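PDB 7KCT: 2-oxoglutarate carboxylase small subunit from Hydrogenobacter thermophilus, which belongs to the biotin carboxylase family of ATP-grasp proteins and is modelled here with bound ADP, magnesium and bicarbonate. Local coordinates for residues A[58-63]-A[72-77]; A[123-128]-A[204-209]; A[341-346]-A[402-407]. One frame throughout, in Å; residues are numbered along the deposited sequence.

Contact 1 (A[58-63]-A[72-77]); sequences YMIGVN and ERIVDL
Two donors, one from each segment, grip OD2 of Asp66: Arg73 NH1 by a salt bridge and Val62 N by a hydrogen bond from its main-chain N-H. One carboxylate oxygen thus ties helix to turn, although no hydrogen bond runs directly between 58-63 and 72-77. The rest of the meeting is a worked example of how a long, charged side chain can pack as a hydrocarbon before its tip turns polar. Arg73 leaves the helix with CG anti to its backbone N and then bends at chi3 (-71°), so that its CD lies 3.8 Å from Ile60 CB, the two chains running antiparallel alongside one another. Beyond the bend, one face of the guanidinium is laid over the Gly61 backbone, Arg73 NH1 coming within 3.6 Å of Gly61 CA. Ile60 itself holds CG1 in the crowded position between backbone N and carbonyl carbon (chi1 62°), which sends CD1 to within 4.2 Å of Ile74 CG1. One turn further along the helix, Leu77 makes a CH-pi contact: its CD1 stands 4.0 Å from the centroid of the Tyr58 ring, 18° off the normal, while its CD2 rests 3.9 Å from Tyr58 CB. The pairing fastens helix 71-81, which connects the parallel edge strand 56-59 to strand 85-87, onto a Rossmann-like sheet, with Leu77 also on Ile40 of strand 36-41 and Leu15 of strand 13-16, and Ile74 on Phe99 of helix 97-105.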
loop_
_atom_site.group_PDB
_atom_site.type_symbol
_atom_site.label_atom_id
_atom_site.label_comp_id
_atom_site.label_asym_id
_atom_site.label_seq_id
_atom_site.Cartn_x
_atom_site.Cartn_y
_atom_site.Cartn_z
ATOM N N TYR A 58 23.502 -13.695 9.734
ATOM C CA TYR A 58 24.899 -14.166 9.749
ATOM C C TYR A 58 25.750 -13.356 8.781
ATOM O O TYR A 58 25.479 -13.372 7.577
ATOM C CB TYR A 58 24.989 -15.667 9.380
ATOM C CG TYR A 58 24.351 -16.472 10.448
ATOM C CD1 TYR A 58 25.066 -16.833 11.598
ATOM C CD2 TYR A 58 23.003 -16.746 10.395
ATOM C CE1 TYR A 58 24.444 -17.510 12.651
ATOM C CE2 TYR A 58 22.369 -17.407 11.463
ATOM C CZ TYR A 58 23.091 -17.774 12.576
ATOM O OH TYR A 58 22.460 -18.456 13.593
ATOM N N MET A 59 26.852 -12.779 9.287
ATOM C CA MET A 59 27.791 -12.034 8.459
ATOM C C MET A 59 28.724 -13.049 7.829
ATOM O O MET A 59 29.424 -13.718 8.580
ATOM C CB MET A 59 28.617 -11.063 9.315
ATOM C CG MET A 59 29.517 -10.200 8.486
ATOM S SD MET A 59 30.794 -9.328 9.406
ATOM C CE MET A 59 30.000 -8.075 10.453
ATOM N N ILE A 60 28.754 -13.167 6.497
ATOM C CA ILE A 60 29.605 -14.144 5.811
ATOM C C ILE A 60 30.210 -13.492 4.576
ATOM O O ILE A 60 29.784 -12.415 4.155
ATOM C CB ILE A 60 28.828 -15.425 5.402
ATOM C CG1 ILE A 60 27.729 -15.078 4.416
ATOM C CG2 ILE A 60 28.240 -16.112 6.598
ATOM C CD1 ILE A 60 27.001 -16.281 3.836
ATOM N N GLY A 61 31.178 -14.167 3.983
ATOM C CA GLY A 61 31.756 -13.841 2.690
ATOM C C GLY A 61 33.057 -13.070 2.822
ATOM O O GLY A 61 33.272 -12.311 3.770
ATOM N N VAL A 62 33.933 -13.227 1.829
ATOM C CA VAL A 62 35.231 -12.548 1.897
ATOM C C VAL A 62 35.237 -11.223 1.144
ATOM O O VAL A 62 36.163 -10.414 1.314
ATOM C CB VAL A 62 36.350 -13.461 1.355
ATOM C CG1 VAL A 62 36.439 -14.759 2.162
ATOM C CG2 VAL A 62 36.123 -13.789 -0.092
ATOM N N ASN A 63 34.244 -10.976 0.332
ATOM C CA ASN A 63 34.003 -9.662 -0.254
ATOM C C ASN A 63 32.504 -9.543 -0.450
ATOM O O ASN A 63 31.776 -10.522 -0.186
ATOM C CB ASN A 63 34.770 -9.508 -1.572
ATOM C CG ASN A 63 34.350 -10.523 -2.601
ATOM O OD1 ASN A 63 33.201 -10.579 -3.022
ATOM N ND2 ASN A 63 35.304 -11.344 -3.033
ATOM N N GLU A 72 28.463 -23.178 -1.598
ATOM C CA GLU A 72 28.789 -24.140 -0.544
ATOM C C GLU A 72 28.584 -23.541 0.853
ATOM O O GLU A 72 28.052 -24.215 1.751
ATOM C CB GLU A 72 30.224 -24.648 -0.708
ATOM N N ARG A 73 29.037 -22.297 1.062
ATOM C CA ARG A 73 28.934 -21.686 2.376
ATOM C C ARG A 73 27.482 -21.426 2.772
ATOM O O ARG A 73 27.123 -21.608 3.942
ATOM C CB ARG A 73 29.745 -20.393 2.430
ATOM C CG ARG A 73 29.977 -19.947 3.849
ATOM C CD ARG A 73 30.498 -18.506 3.956
ATOM N NE ARG A 73 31.886 -18.363 3.508
ATOM C CZ ARG A 73 32.253 -17.750 2.384
ATOM N NH1 ARG A 73 31.332 -17.215 1.598
ATOM N NH2 ARG A 73 33.539 -17.651 2.053
ATOM N N ILE A 74 26.628 -21.042 1.817
ATOM C CA ILE A 74 25.221 -20.749 2.116
ATOM C C ILE A 74 24.456 -22.021 2.459
ATOM O O ILE A 74 23.651 -22.048 3.395
ATOM C CB ILE A 74 24.604 -20.023 0.910
ATOM C CG1 ILE A 74 25.255 -18.653 0.779
ATOM C CG2 ILE A 74 23.114 -19.835 1.058
ATOM C CD1 ILE A 74 24.918 -17.884 -0.506
ATOM N N VAL A 75 24.687 -23.094 1.700
ATOM C CA VAL A 75 24.016 -24.355 1.975
ATOM C C VAL A 75 24.489 -24.947 3.291
ATOM O O VAL A 75 23.688 -25.486 4.071
ATOM C CB VAL A 75 24.235 -25.330 0.807
ATOM C CG1 VAL A 75 23.804 -26.710 1.228
ATOM C CG2 VAL A 75 23.459 -24.863 -0.365
ATOM N N ASP A 76 25.788 -24.865 3.555
ATOM C CA ASP A 76 26.326 -25.292 4.837
ATOM C C ASP A 76 25.689 -24.516 5.988
ATOM O O ASP A 76 25.415 -25.087 7.047
ATOM C CB ASP A 76 27.836 -25.088 4.887
ATOM C CG ASP A 76 28.623 -26.214 4.213
ATOM O OD1 ASP A 76 28.012 -27.227 3.791
ATOM O OD2 ASP A 76 29.865 -26.073 4.100
ATOM N N LEU A 77 25.524 -23.202 5.831
ATOM C CA LEU A 77 24.920 -22.416 6.921
ATOM C C LEU A 77 23.493 -22.853 7.172
ATOM O O LEU A 77 23.062 -22.965 8.322
ATOM C CB LEU A 77 24.943 -20.917 6.620
ATOM C CG LEU A 77 24.242 -19.945 7.566
ATOM C CD1 LEU A 77 24.992 -19.898 8.889
ATOM C CD2 LEU A 77 24.196 -18.568 6.888
#

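Contact 2 (A[123-128]-A[204-209]); sequences DKARSK and DLLLEK. With ADP (adenosine-5'-diphosphate), chain C; BCT (bicarbonate ion), chain F.
Glu208 places CG between its backbone N and carbonyl carbon (chi1 53°) and runs extended from there, while Lys128 kinks at chi3 (85°); together these torsions carry an ammonium from the helix to a carboxylate on the strand. The salt bridge is 2.9 Å from Lys128 NZ to Glu208 OE1, and Glu208 OE1 receives it on its anti lone pair. OE2 can then turn to the nucleotide: N6 of ADP (chain C) donates to Glu208 OE2 at 2.7 Å and nearly straight (173°). The same amino group reaches Lys209 O at 3.1 Å, so side chain and backbone share the adenine. Lys166 also pairs with OE2, and two lysines beside one buried carboxylate would be expected to keep it ionised. Between the polar ends, Leu206 pushes CD2 against the first helical turn, 3.6 Å from Ala125 N and flanked by the CB atoms of Lys124 and Ala125. Lys124 leads off toward the phosphates, its NZ making a weak 3.4 Å bond to O3A of the same ADP. The helix start is fixed by Asp123 as N-cap, whose OD1 receives Arg126 N at 2.8 Å nearly along the C-O axis. CB of Asp123 lies over one face of the Arg126 guanidinium, whose edge clasps bicarbonate, probably from the crystallisation liquor, through Arg126 NH1 to BCT O2 (2.6 Å) and Arg126 NH2 to BCT O1 (3.2 Å). A strand whose end offers a glutamate and a main-chain carbonyl to the adenine amino group is consistent with the ATP-grasp fold, in which the nucleotide lies between two sheets.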
loop_
_atom_site.group_PDB
_atom_site.type_symbol
_atom_site.label_atom_id
_atom_site.label_comp_id
_atom_site.label_asym_id
_atom_site.label_seq_id
_atom_site.Cartn_x
_atom_site.Cartn_y
_atom_site.Cartn_z
ATOM N N ASP A 123 20.424 -21.394 -21.205
ATOM C CA ASP A 123 21.064 -20.952 -22.425
ATOM C C ASP A 123 19.947 -20.507 -23.348
ATOM O O ASP A 123 18.997 -21.259 -23.565
ATOM C CB ASP A 123 21.894 -22.085 -23.015
ATOM C CG ASP A 123 22.429 -21.760 -24.381
ATOM O OD1 ASP A 123 21.681 -21.989 -25.363
ATOM O OD2 ASP A 123 23.576 -21.252 -24.480
ATOM N N LYS A 124 20.042 -19.271 -23.857
ATOM C CA LYS A 124 18.927 -18.720 -24.633
ATOM C C LYS A 124 18.694 -19.510 -25.920
ATOM O O LYS A 124 17.551 -19.716 -26.326
ATOM C CB LYS A 124 19.162 -17.236 -24.977
ATOM C CG LYS A 124 19.085 -16.221 -23.793
ATOM C CD LYS A 124 18.784 -14.751 -24.285
ATOM C CE LYS A 124 19.154 -13.703 -23.227
ATOM N NZ LYS A 124 20.207 -12.713 -23.672
ATOM N N ALA A 125 19.769 -19.882 -26.612
ATOM C CA ALA A 125 19.638 -20.621 -27.870
ATOM C C ALA A 125 18.891 -21.931 -27.667
ATOM O O ALA A 125 17.905 -22.220 -28.355
ATOM C CB ALA A 125 21.018 -20.882 -28.469
ATOM N N ARG A 126 19.366 -22.755 -26.740
ATOM C CA ARG A 126 18.623 -23.967 -26.408
ATOM C C ARG A 126 17.195 -23.658 -25.992
ATOM O O ARG A 126 16.268 -24.372 -26.383
ATOM C CB ARG A 126 19.360 -24.724 -25.301
ATOM C CG ARG A 126 18.644 -25.945 -24.771
ATOM C CD ARG A 126 19.588 -26.765 -23.963
ATOM N NE ARG A 126 20.074 -26.148 -22.724
ATOM C CZ ARG A 126 21.324 -25.756 -22.497
ATOM N NH1 ARG A 126 22.258 -25.877 -23.426
ATOM N NH2 ARG A 126 21.650 -25.257 -21.302
ATOM N N SER A 127 16.978 -22.608 -25.177
ATOM C CA SER A 127 15.605 -22.318 -24.742
ATOM C C SER A 127 14.667 -22.035 -25.917
ATOM O O SER A 127 13.485 -22.388 -25.867
ATOM C CB SER A 127 15.531 -21.099 -23.798
ATOM O OG SER A 127 16.641 -21.021 -22.936
ATOM N N LYS A 128 15.119 -21.265 -26.907
ATOM C CA LYS A 128 14.281 -21.039 -28.093
ATOM C C LYS A 128 13.934 -22.352 -28.800
ATOM O O LYS A 128 12.793 -22.567 -29.239
ATOM C CB LYS A 128 15.008 -20.126 -29.089
ATOM C CG LYS A 128 15.249 -18.707 -28.646
ATOM C CD LYS A 128 16.123 -17.966 -29.649
ATOM C CE LYS A 128 15.309 -17.383 -30.792
ATOM N NZ LYS A 128 16.226 -16.716 -31.770
ATOM N N ASP A 204 29.685 -17.398 -25.840
ATOM C CA ASP A 204 28.900 -17.872 -26.975
ATOM C C ASP A 204 27.751 -16.931 -27.315
ATOM O O ASP A 204 26.959 -16.559 -26.441
ATOM C CB ASP A 204 28.323 -19.252 -26.675
ATOM C CG ASP A 204 29.376 -20.251 -26.252
ATOM O OD1 ASP A 204 30.565 -20.057 -26.585
ATOM O OD2 ASP A 204 29.013 -21.223 -25.565
ATOM N N LEU A 205 27.612 -16.617 -28.603
ATOM C CA LEU A 205 26.594 -15.694 -29.076
ATOM C C LEU A 205 25.588 -16.431 -29.955
ATOM O O LEU A 205 25.910 -17.444 -30.577
ATOM C CB LEU A 205 27.229 -14.543 -29.867
ATOM C CG LEU A 205 28.392 -13.818 -29.175
ATOM C CD1 LEU A 205 29.067 -12.849 -30.126
ATOM C CD2 LEU A 205 27.927 -13.110 -27.963
ATOM N N LEU A 206 24.353 -15.947 -29.942
ATOM C CA LEU A 206 23.368 -16.267 -30.956
ATOM C C LEU A 206 23.042 -14.997 -31.740
ATOM O O LEU A 206 23.339 -13.868 -31.321
ATOM C CB LEU A 206 22.109 -16.882 -30.336
ATOM C CG LEU A 206 21.201 -16.065 -29.417
ATOM C CD1 LEU A 206 20.353 -15.107 -30.254
ATOM C CD2 LEU A 206 20.311 -16.957 -28.607
ATOM N N LEU A 207 22.372 -15.195 -32.862
ATOM C CA LEU A 207 21.978 -14.110 -33.743
ATOM C C LEU A 207 20.494 -14.239 -33.984
ATOM O O LEU A 207 20.016 -15.346 -34.244
ATOM C CB LEU A 207 22.753 -14.183 -35.061
ATOM C CG LEU A 207 22.596 -13.054 -36.079
ATOM C CD1 LEU A 207 23.721 -13.157 -37.128
ATOM C CD2 LEU A 207 21.272 -13.125 -36.739
ATOM N N GLU A 208 19.758 -13.130 -33.885
ATOM C CA GLU A 208 18.374 -13.147 -34.296
ATOM C C GLU A 208 17.996 -11.863 -35.027
ATOM O O GLU A 208 18.727 -10.885 -35.037
ATOM C CB GLU A 208 17.431 -13.404 -33.100
ATOM C CG GLU A 208 17.572 -12.504 -31.898
ATOM C CD GLU A 208 16.639 -12.936 -30.737
ATOM O OE1 GLU A 208 16.521 -14.158 -30.473
ATOM O OE2 GLU A 208 16.041 -12.066 -30.067
ATOM N N LYS A 209 16.858 -11.930 -35.700
ATOM C CA LYS A 209 16.319 -10.785 -36.408
ATOM C C LYS A 209 16.118 -9.661 -35.410
ATOM O O LYS A 209 15.520 -9.862 -34.347
ATOM C CB LYS A 209 14.996 -11.160 -37.056
ATOM C CG LYS A 209 14.293 -10.040 -37.785
ATOM C CD LYS A 209 15.090 -9.602 -38.989
ATOM C CE LYS A 209 14.807 -8.148 -39.328
ATOM N NZ LYS A 209 15.857 -7.603 -40.212
HETATM P PB ADP C . 18.465 -10.239 -20.884
HETATM O O1B ADP C . 19.691 -9.441 -20.609
HETATM O O2B ADP C . 17.052 -9.872 -20.510
HETATM O O3B ADP C . 18.672 -11.741 -20.852
HETATM P PA ADP C . 16.887 -10.463 -23.200
HETATM O O1A ADP C . 15.565 -10.530 -22.523
HETATM O O2A ADP C . 17.081 -11.328 -24.435
HETATM O O3A ADP C . 18.329 -10.113 -22.702
HETATM O "O5'" ADP C . 16.491 -8.922 -24.196
HETATM C "C5'" ADP C . 17.010 -7.679 -23.600
HETATM C "C4'" ADP C . 16.137 -6.631 -24.165
HETATM O "O4'" ADP C . 16.702 -6.398 -25.476
HETATM C "C3'" ADP C . 14.735 -7.077 -24.346
HETATM O "O3'" ADP C . 13.918 -6.622 -23.261
HETATM C "C2'" ADP C . 14.385 -6.215 -25.556
HETATM O "O2'" ADP C . 14.252 -4.786 -25.199
HETATM C "C1'" ADP C . 15.627 -6.252 -26.399
HETATM N N9 ADP C . 15.597 -7.378 -27.364
HETATM C C8 ADP C . 15.904 -8.731 -27.168
HETATM N N7 ADP C . 15.780 -9.435 -28.324
HETATM C C5 ADP C . 15.347 -8.506 -29.271
HETATM C C6 ADP C . 15.036 -8.617 -30.650
HETATM N N6 ADP C . 15.125 -9.824 -31.270
HETATM N N1 ADP C . 14.599 -7.547 -31.361
HETATM C C2 ADP C . 14.555 -6.387 -30.660
HETATM N N3 ADP C . 14.829 -6.128 -29.370
HETATM C C4 ADP C . 15.233 -7.232 -28.691
HETATM C C BCT F . 25.049 -24.636 -22.012
HETATM O O1 BCT F . 24.747 -24.789 -20.803
HETATM O O2 BCT F . 24.407 -24.542 -23.065
HETATM O O3 BCT F . 26.469 -24.481 -22.191
#

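Contact 3 (A[341-346]-A[402-407]); sequences YSIECR and PLWEVA. With ADP (adenosine-5'-diphosphate), chain D.
The Tyr341 ring lies broadside to the start of helix 404-417, with Trp404 CB directly above its centre, 4.2 Å from the centroid and only 5° off the normal, a CH-pi contact. In this arrangement the two aromatic side chains cross at about a right angle. Trp404, with CG anti to its backbone N (chi1 167°), swings its indole along the strand, bringing CE3 to 4.1 Å from Tyr341 CD2. The ring is also pinned against main chain: Tyr341 CD1 approaches Trp404 N at 3.4 Å, and Pro402 O lies at the ring edge, in plane. Two residues on, Ile343 points to the same side, and its side chain runs at about a right angle to that of Trp404. Its CD1 touches two helix residues, 3.7 Å from Trp404 CZ3 and 3.9 Å from Ala407 CB. No hydrogen bond joins the segments; the indole NE1 is held by Arg440 O. Further along the strand, the extended Arg346 side chain presents its guanidinium edge to ADP (chain D), with NH2 donating to ADP O3A at 2.9 Å and NH1 to ADP O1A at 3.1 Å, while Glu248 holds NE. Strand 341-351 pairs antiparallel with 393-401, which leads through Pro402 and Leu403 into the helix: an antiparallel sheet backed by a helix, as in the biotin carboxylase C-terminal domain, with Arg346 of the same strand lining a nucleotide site.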
loop_
_atom_site.group_PDB
_atom_site.type_symbol
_atom_site.label_atom_id
_atom_site.label_comp_id
_atom_site.label_asym_id
_atom_site.label_seq_id
_atom_site.Cartn_x
_atom_site.Cartn_y
_atom_site.Cartn_z
ATOM N N TYR A 341 -5.602 -1.914 -13.609
ATOM C CA TYR A 341 -4.292 -1.609 -14.146
ATOM C C TYR A 341 -3.341 -1.260 -13.012
ATOM O O TYR A 341 -3.737 -0.584 -12.071
ATOM C CB TYR A 341 -4.371 -0.416 -15.109
ATOM C CG TYR A 341 -5.096 -0.699 -16.385
ATOM C CD1 TYR A 341 -6.462 -0.516 -16.479
ATOM C CD2 TYR A 341 -4.416 -1.175 -17.496
ATOM C CE1 TYR A 341 -7.135 -0.791 -17.657
ATOM C CE2 TYR A 341 -5.083 -1.465 -18.676
ATOM C CZ TYR A 341 -6.440 -1.283 -18.745
ATOM O OH TYR A 341 -7.105 -1.565 -19.917
ATOM N N SER A 342 -2.087 -1.675 -13.152
ATOM C CA SER A 342 -1.047 -1.474 -12.169
ATOM C C SER A 342 0.226 -1.077 -12.881
ATOM O O SER A 342 0.533 -1.585 -13.961
ATOM C CB SER A 342 -0.880 -2.751 -11.329
ATOM O OG SER A 342 0.225 -2.647 -10.446
ATOM N N ILE A 343 0.966 -0.164 -12.273
ATOM C CA ILE A 343 2.205 0.353 -12.806
ATOM C C ILE A 343 3.231 0.287 -11.688
ATOM O O ILE A 343 2.926 0.636 -10.541
ATOM C CB ILE A 343 2.039 1.810 -13.304
ATOM C CG1 ILE A 343 0.894 1.964 -14.296
ATOM C CG2 ILE A 343 3.289 2.302 -13.989
ATOM C CD1 ILE A 343 0.631 3.433 -14.729
ATOM N N GLU A 344 4.445 -0.121 -12.034
ATOM C CA GLU A 344 5.592 -0.136 -11.162
ATOM C C GLU A 344 6.690 0.728 -11.752
ATOM O O GLU A 344 7.046 0.594 -12.928
ATOM C CB GLU A 344 6.120 -1.578 -10.937
ATOM C CG GLU A 344 7.554 -1.622 -10.319
ATOM C CD GLU A 344 8.051 -3.037 -9.989
ATOM O OE1 GLU A 344 8.971 -3.595 -10.651
ATOM O OE2 GLU A 344 7.535 -3.594 -9.015
ATOM N N CYS A 345 7.302 1.543 -10.909
ATOM C CA CYS A 345 8.461 2.323 -11.286
ATOM C C CYS A 345 9.621 1.936 -10.386
ATOM O O CYS A 345 9.455 1.839 -9.169
ATOM C CB CYS A 345 8.183 3.815 -11.219
ATOM S SG CYS A 345 6.931 4.422 -12.360
ATOM N N ARG A 346 10.777 1.691 -10.994
ATOM C CA ARG A 346 11.992 1.398 -10.249
ATOM C C ARG A 346 12.619 2.707 -9.848
ATOM O O ARG A 346 12.914 3.546 -10.714
ATOM C CB ARG A 346 12.969 0.578 -11.077
ATOM C CG ARG A 346 12.315 -0.663 -11.617
ATOM C CD ARG A 346 13.355 -1.680 -11.923
ATOM N NE ARG A 346 12.791 -2.859 -12.568
ATOM C CZ ARG A 346 13.527 -3.907 -12.874
ATOM N NH1 ARG A 346 14.822 -3.877 -12.561
ATOM N NH2 ARG A 346 12.995 -4.948 -13.515
ATOM N N PRO A 402 -8.595 1.292 -11.201
ATOM C CA PRO A 402 -9.509 0.561 -12.116
ATOM C C PRO A 402 -9.269 0.907 -13.576
ATOM O O PRO A 402 -9.470 0.053 -14.449
ATOM C CB PRO A 402 -10.921 0.982 -11.657
ATOM C CG PRO A 402 -10.703 1.663 -10.271
ATOM C CD PRO A 402 -9.315 2.277 -10.383
ATOM N N LEU A 403 -8.811 2.117 -13.869
ATOM C CA LEU A 403 -8.617 2.581 -15.233
ATOM C C LEU A 403 -7.166 2.998 -15.436
ATOM O O LEU A 403 -6.509 3.462 -14.498
ATOM C CB LEU A 403 -9.514 3.790 -15.552
ATOM C CG LEU A 403 -11.002 3.643 -15.238
ATOM C CD1 LEU A 403 -11.731 4.970 -15.367
ATOM C CD2 LEU A 403 -11.637 2.579 -16.154
ATOM N N TRP A 404 -6.709 2.908 -16.686
ATOM C CA TRP A 404 -5.321 3.224 -17.042
ATOM C C TRP A 404 -4.942 4.666 -16.672
ATOM O O TRP A 404 -3.863 4.916 -16.101
ATOM C CB TRP A 404 -5.115 2.991 -18.556
ATOM C CG TRP A 404 -3.852 3.566 -19.063
ATOM C CD1 TRP A 404 -3.714 4.630 -19.914
ATOM C CD2 TRP A 404 -2.530 3.116 -18.771
ATOM N NE1 TRP A 404 -2.381 4.897 -20.128
ATOM C CE2 TRP A 404 -1.633 3.965 -19.461
ATOM C CE3 TRP A 404 -2.014 2.087 -17.981
ATOM C CZ2 TRP A 404 -0.256 3.835 -19.353
ATOM C CZ3 TRP A 404 -0.665 1.947 -17.898
ATOM C CH2 TRP A 404 0.204 2.831 -18.565
ATOM N N GLU A 405 -5.790 5.631 -17.053
ATOM C CA GLU A 405 -5.498 7.049 -16.839
ATOM C C GLU A 405 -5.390 7.393 -15.349
ATOM O O GLU A 405 -4.601 8.252 -14.964
ATOM C CB GLU A 405 -6.591 7.925 -17.488
ATOM C CG GLU A 405 -6.671 7.889 -19.013
ATOM C CD GLU A 405 -7.399 6.667 -19.583
ATOM O OE1 GLU A 405 -8.087 5.918 -18.829
ATOM O OE2 GLU A 405 -7.269 6.456 -20.812
ATOM N N VAL A 406 -6.224 6.776 -14.515
ATOM C CA VAL A 406 -6.169 6.986 -13.072
ATOM C C VAL A 406 -4.901 6.370 -12.505
ATOM O O VAL A 406 -4.329 6.890 -11.539
ATOM C CB VAL A 406 -7.446 6.416 -12.422
ATOM C CG1 VAL A 406 -7.492 6.716 -10.889
ATOM C CG2 VAL A 406 -8.693 6.945 -13.202
ATOM N N ALA A 407 -4.442 5.253 -13.090
ATOM C CA ALA A 407 -3.212 4.627 -12.630
ATOM C C ALA A 407 -2.021 5.524 -12.912
ATOM O O ALA A 407 -1.147 5.703 -12.054
ATOM C CB ALA A 407 -3.042 3.262 -13.312
HETATM P PB ADP D . 14.088 -8.783 -13.841
HETATM O O1B ADP D . 13.757 -9.462 -12.525
HETATM O O2B ADP D . 13.006 -8.236 -14.745
HETATM O O3B ADP D . 15.269 -9.340 -14.570
HETATM P PA ADP D . 16.409 -7.010 -13.662
HETATM O O1A ADP D . 17.105 -5.849 -13.036
HETATM O O2A ADP D . 16.845 -7.640 -14.973
HETATM O O3A ADP D . 14.841 -7.134 -13.457
HETATM O "O5'" ADP D . 17.173 -8.406 -12.496
HETATM C "C5'" ADP D . 17.593 -7.852 -11.179
HETATM C "C4'" ADP D . 18.909 -8.302 -10.734
HETATM O "O4'" ADP D . 19.325 -9.555 -11.230
HETATM C "C3'" ADP D . 19.882 -7.129 -11.330
HETATM O "O3'" ADP D . 20.834 -6.888 -10.440
HETATM C "C2'" ADP D . 20.345 -7.921 -12.614
HETATM O "O2'" ADP D . 21.607 -7.609 -12.980
HETATM C "C1'" ADP D . 20.453 -9.321 -11.937
HETATM N N9 ADP D . 20.334 -10.497 -12.894
HETATM C C8 ADP D . 19.338 -10.763 -13.865
HETATM N N7 ADP D . 19.563 -11.908 -14.562
HETATM C C5 ADP D . 20.712 -12.420 -14.000
HETATM C C6 ADP D . 21.441 -13.586 -14.301
HETATM N N6 ADP D . 21.018 -14.444 -15.296
HETATM N N1 ADP D . 22.582 -13.887 -13.599
HETATM C C2 ADP D . 22.941 -12.954 -12.638
HETATM N N3 ADP D . 22.349 -11.798 -12.243
HETATM C C4 ADP D . 21.209 -11.565 -12.961
#

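Overall arrangement
Each contact sets a helix against a strand or its outgoing turn, yet the three share no element and lie in different parts of the chain. Contact 2 is buried; contacts 1 and 3 are partly buried, lie on opposite sides of the chain's centre and have centres about 40 Å apart. Their chemistry follows their place. Across 58-63/72-77 and 341-346/402-407 the segments meet without direct hydrogen bonds, through aliphatic and aromatic packing, with an arginine over glycine backbone in contact 1, whereas contact 2 adds a buried salt bridge to its leucine packing. Contact 2 meets one ADP at its adenine and, weakly, at its phosphates; contact 3 meets the phosphates of another; contact 1 touches neither.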